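Local coordinates for protein cytochrome c2 iso-2 (Rhodospirillum centenum, PDB 1JDL) that carries electrons through a covalently bound heme c, serving in purple photosynthetic bacteria as electron donor to oxidized bacteriochlorophyll, at residues 7-12 with 112-117; 57-62 with 80-85. All coordinates share one frame; numbering follows the deposited sequence.

Interaction 1 (7-12 with 112-117)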
# COMPACT_ATOMS: atom_id res chain seq x y z
N LYS A 7 -0.68 16.99 -8.28
CA LYS A 7 -1.88 16.91 -7.46
C LYS A 7 -1.70 15.76 -6.47
O LYS A 7 -2.19 15.82 -5.34
CB LYS A 7 -3.11 16.65 -8.33
CG LYS A 7 -4.41 16.54 -7.53
CD LYS A 7 -4.68 17.82 -6.76
CE LYS A 7 -5.88 17.67 -5.84
NZ LYS A 7 -5.64 16.63 -4.80
N GLY A 8 -0.98 14.73 -6.90
CA GLY A 8 -0.74 13.59 -6.04
C GLY A 8 -0.03 13.96 -4.75
O GLY A 8 -0.30 13.37 -3.70
N GLU A 9 0.86 14.94 -4.83
CA GLU A 9 1.60 15.39 -3.65
C GLU A 9 0.65 15.98 -2.62
O GLU A 9 0.87 15.86 -1.41
CB GLU A 9 2.65 16.43 -4.05
CG GLU A 9 3.51 16.91 -2.89
CD GLU A 9 4.57 17.91 -3.31
OE1 GLU A 9 5.34 18.35 -2.44
OE2 GLU A 9 4.62 18.25 -4.52
N ALA A 10 -0.42 16.61 -3.11
CA ALA A 10 -1.42 17.21 -2.24
C ALA A 10 -2.27 16.11 -1.60
O ALA A 10 -2.63 16.18 -0.43
CB ALA A 10 -2.31 18.16 -3.04
N VAL A 11 -2.60 15.09 -2.39
CA VAL A 11 -3.40 13.98 -1.90
C VAL A 11 -2.59 13.24 -0.83
O VAL A 11 -3.15 12.75 0.15
CB VAL A 11 -3.75 12.99 -3.03
CG1 VAL A 11 -4.48 11.78 -2.45
CG2 VAL A 11 -4.62 13.67 -4.07
N PHE A 12 -1.28 13.19 -1.01
CA PHE A 12 -0.42 12.49 -0.06
C PHE A 12 -0.49 13.08 1.35
O PHE A 12 -0.06 12.46 2.31
CB PHE A 12 1.03 12.49 -0.53
CG PHE A 12 1.90 11.52 0.20
CD1 PHE A 12 1.81 10.15 -0.06
CD2 PHE A 12 2.78 11.95 1.20
CE1 PHE A 12 2.57 9.24 0.66
CE2 PHE A 12 3.54 11.04 1.92
CZ PHE A 12 3.43 9.68 1.65
N VAL A 112 -0.84 7.77 -6.63
CA VAL A 112 0.02 6.71 -7.16
C VAL A 112 1.04 7.33 -8.13
O VAL A 112 2.20 6.92 -8.17
CB VAL A 112 -0.81 5.62 -7.87
CG1 VAL A 112 0.10 4.66 -8.63
CG2 VAL A 112 -1.62 4.86 -6.83
N ALA A 113 0.61 8.33 -8.90
CA ALA A 113 1.53 8.99 -9.82
C ALA A 113 2.64 9.65 -9.01
O ALA A 113 3.80 9.70 -9.43
CB ALA A 113 0.78 10.04 -10.65
N TYR A 114 2.28 10.16 -7.83
CA TYR A 114 3.25 10.80 -6.94
C TYR A 114 4.22 9.76 -6.38
O TYR A 114 5.44 9.98 -6.36
CB TYR A 114 2.50 11.50 -5.80
CG TYR A 114 3.40 12.11 -4.75
CD1 TYR A 114 4.24 13.18 -5.06
CD2 TYR A 114 3.42 11.61 -3.45
CE1 TYR A 114 5.07 13.74 -4.09
CE2 TYR A 114 4.25 12.16 -2.48
CZ TYR A 114 5.07 13.23 -2.81
OH TYR A 114 5.89 13.78 -1.85
N LEU A 115 3.69 8.62 -5.95
CA LEU A 115 4.51 7.56 -5.39
C LEU A 115 5.49 6.99 -6.41
O LEU A 115 6.57 6.53 -6.04
CB LEU A 115 3.63 6.43 -4.85
CG LEU A 115 2.82 6.76 -3.60
CD1 LEU A 115 1.87 5.61 -3.27
CD2 LEU A 115 3.76 7.04 -2.44
N LYS A 116 5.10 7.00 -7.68
CA LYS A 116 5.95 6.46 -8.74
C LYS A 116 7.24 7.26 -8.89
O LYS A 116 8.23 6.76 -9.42
CB LYS A 116 5.20 6.45 -10.07
CG LYS A 116 4.06 5.45 -10.14
CD LYS A 116 3.43 5.41 -11.53
CE LYS A 116 4.30 4.68 -12.54
NZ LYS A 116 5.63 5.32 -12.74
N GLN A 117 7.22 8.51 -8.43
CA GLN A 117 8.39 9.38 -8.51
C GLN A 117 9.50 8.96 -7.56
O GLN A 117 10.65 9.38 -7.71
CB GLN A 117 8.00 10.82 -8.19
CG GLN A 117 7.05 11.46 -9.17
CD GLN A 117 6.76 12.91 -8.83
OE1 GLN A 117 6.26 13.21 -7.75
NE2 GLN A 117 7.09 13.81 -9.75
O HOH W 1 7.51 15.73 -2.70
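Tyr114 lays its ring against the backbone of Gly8 and Glu9, joining helix 5-11 to helix 105-115 in the crossing of N- and C-terminal helices that is a hallmark of the cytochrome c fold. The two helices come close at Gly8, whose CA lies 5.0 Å from the CA of Tyr114. A CB on Gly8 would collide with Tyr114 CB, so the absence of a side chain permits this approach. A CH-pi contact covers one face of the Tyr114 ring: Glu9 CA sits over its centre, 3.8 Å from the centroid and only 14° off the ring normal. The extended Glu9 chain then runs outward over the CE1 side of the same ring, with CB 3.6 Å from Tyr114 CE1. CG of Tyr114 is anti to its backbone N (chi1 175°), which carries the ring across to helix 5-11.

The aromatic and aliphatic contacts centre on Phe12. Tyr114 CE2 stands over one face of the Phe12 ring, 3.6 Å from Phe12 CG, with the planes inclined at 49°, while Phe12 CE1 touches Leu115 CD2 at 4.0 Å. Phe12 also lies beside Cys15, which is covalently joined to the heme, and the axial ligand His19; Phe118 meets the Tyr114 ring edge-to-face. An alanine in place of Tyr114 would probably open a gap beside Gly8 and Glu9 and leave Phe12 and Phe118 without their aromatic partner.

Polar contact is confined to the outer end of the ring, where a water in the ring plane is hydrogen-bonded to Tyr114 OH at 2.7 Å and donates a second, weak bond to Glu9 OE1 at 3.4 Å.

Interaction 2 (57-62 with 80-85)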
# COMPACT_ATOMS: atom_id res chain seq x y z
N GLY A 57 1.96 -10.74 0.72
CA GLY A 57 3.22 -10.62 0.01
C GLY A 57 3.80 -12.00 -0.29
O GLY A 57 4.27 -12.25 -1.40
N GLU A 58 3.77 -12.89 0.70
CA GLU A 58 4.29 -14.24 0.53
C GLU A 58 3.49 -14.99 -0.54
O GLU A 58 4.02 -15.88 -1.21
CB GLU A 58 4.21 -15.02 1.85
CG GLU A 58 5.14 -14.50 2.94
CD GLU A 58 6.59 -14.86 2.69
OE1 GLU A 58 7.45 -14.43 3.49
OE2 GLU A 58 6.88 -15.56 1.70
N ALA A 59 2.22 -14.62 -0.69
CA ALA A 59 1.35 -15.24 -1.68
C ALA A 59 1.55 -14.63 -3.07
O ALA A 59 0.86 -15.00 -4.02
CB ALA A 59 -0.11 -15.11 -1.25
N GLY A 60 2.48 -13.68 -3.17
CA GLY A 60 2.78 -13.08 -4.46
C GLY A 60 2.40 -11.64 -4.71
O GLY A 60 2.63 -11.11 -5.80
N LEU A 61 1.83 -10.97 -3.71
CA LEU A 61 1.42 -9.59 -3.91
C LEU A 61 2.58 -8.59 -3.96
O LEU A 61 3.37 -8.49 -3.03
CB LEU A 61 0.43 -9.16 -2.81
CG LEU A 61 -0.06 -7.71 -2.90
CD1 LEU A 61 -0.79 -7.47 -4.23
CD2 LEU A 61 -0.97 -7.42 -1.71
N HIS A 62 2.66 -7.88 -5.08
CA HIS A 62 3.68 -6.84 -5.28
C HIS A 62 2.88 -5.58 -5.55
O HIS A 62 1.82 -5.64 -6.18
CB HIS A 62 4.57 -7.21 -6.46
CG HIS A 62 5.45 -8.39 -6.19
ND1 HIS A 62 6.78 -8.27 -5.86
CD2 HIS A 62 5.16 -9.71 -6.12
CE1 HIS A 62 7.28 -9.47 -5.59
NE2 HIS A 62 6.31 -10.36 -5.74
N ARG A 80 -7.94 -9.55 1.41
CA ARG A 80 -8.67 -10.80 1.63
C ARG A 80 -8.97 -11.50 0.31
O ARG A 80 -8.83 -12.72 0.21
CB ARG A 80 -9.97 -10.52 2.39
CG ARG A 80 -9.73 -10.23 3.87
CD ARG A 80 -11.00 -9.79 4.59
NE ARG A 80 -10.75 -9.59 6.01
CZ ARG A 80 -11.50 -8.85 6.82
NH1 ARG A 80 -12.57 -8.22 6.34
NH2 ARG A 80 -11.19 -8.73 8.10
N LYS A 81 -9.37 -10.73 -0.69
CA LYS A 81 -9.67 -11.31 -2.00
C LYS A 81 -8.42 -11.84 -2.66
O LYS A 81 -8.44 -12.90 -3.29
CB LYS A 81 -10.34 -10.28 -2.91
CG LYS A 81 -10.55 -10.78 -4.33
CD LYS A 81 -11.19 -9.72 -5.21
CE LYS A 81 -11.23 -10.19 -6.66
NZ LYS A 81 -11.87 -11.53 -6.79
N PHE A 82 -7.31 -11.12 -2.52
CA PHE A 82 -6.06 -11.56 -3.13
C PHE A 82 -5.62 -12.91 -2.58
O PHE A 82 -5.21 -13.79 -3.34
CB PHE A 82 -4.93 -10.54 -2.87
CG PHE A 82 -3.64 -10.90 -3.57
CD1 PHE A 82 -3.39 -10.47 -4.86
CD2 PHE A 82 -2.71 -11.72 -2.95
CE1 PHE A 82 -2.23 -10.85 -5.53
CE2 PHE A 82 -1.54 -12.11 -3.60
CZ PHE A 82 -1.30 -11.67 -4.90
N LEU A 83 -5.69 -13.07 -1.26
CA LEU A 83 -5.30 -14.31 -0.62
C LEU A 83 -6.22 -15.46 -0.99
O LEU A 83 -5.77 -16.59 -1.20
CB LEU A 83 -5.26 -14.14 0.90
CG LEU A 83 -4.07 -13.33 1.41
CD1 LEU A 83 -4.25 -13.02 2.89
CD2 LEU A 83 -2.79 -14.12 1.19
N ALA A 84 -7.52 -15.18 -1.06
CA ALA A 84 -8.48 -16.22 -1.42
C ALA A 84 -8.23 -16.68 -2.85
O ALA A 84 -8.17 -17.88 -3.12
CB ALA A 84 -9.90 -15.68 -1.28
N ASP A 85 -8.08 -15.73 -3.76
CA ASP A 85 -7.83 -16.06 -5.16
C ASP A 85 -6.56 -16.87 -5.34
O ASP A 85 -6.46 -17.69 -6.25
CB ASP A 85 -7.72 -14.78 -6.01
CG ASP A 85 -9.06 -14.13 -6.28
OD1 ASP A 85 -10.10 -14.73 -5.94
OD2 ASP A 85 -9.06 -13.02 -6.85
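Phe82 on helix 75-85 projects its ring against the turn that ends helix 51-58, where Gly60, with phi 111°, completes a Schellman motif. A CB on Gly60 would jam against the carbonyl O of Ala59, which leaves glycine the natural residue at this position. Before Phe82 in sequence, Lys81 takes no part in the contact; its NZ forms a salt bridge, 3.2 Å, with OD2 of Asp85 one helical turn on.

At Phe82, CG stands anti to the backbone N (chi1 -176°), which sends the ring across to the segment 57-62. Leu61 CB covers one ring face, displaced toward the rim, in a CH-pi contact 3.9 Å from the centroid. The tip of the ring reaches the backbone, with CZ 3.4 Å from Leu61 N and 3.7 Å from Gly60 C. The carbonyl O of Ala59 approaches at the ring edge, near its plane, 3.8 Å from Phe82 CE2. Farther out along Leu61, CD1 lies beside the CD1 and CE1 atoms of Phe82.

Leu83 follows, and its CD2 meets Ala59 CB at 3.8 Å, adding an aliphatic contact beside the Phe82 ring, whose CE2 is 4.1 Å from the same Ala59 CB.

Around this seam the fold is helical, without strands: Leu83 also rests on Ile52 of helix 51-58, and Leu61 packs against Phe78 and Leu79, one turn earlier on helix 75-85, joining the end of helix 51-58 to the flank of helix 75-85, with helix 65-71 between them in sequence.

How the interactions relate
Interactions 1 and 2 lie on opposite sides of the centre of the chain, their centres 25 Å apart and their nearest atoms about 11 Å apart, so they do not touch. The pairing of residues 7-12 with 112-117 brings the chain ends together, and the pairing of 57-62 with 80-85 falls within the intervening sequence. The two lie at different distances from the heme. In interaction 1 the side chain of Leu115 comes about 4 Å from the heme and that of Phe12 about 4 Å from the side chain of the axial ligand His19. In interaction 2, the side chain of Leu61 stays about 7 Å from the heme and about 11 Å from that of Met98, the other axial ligand.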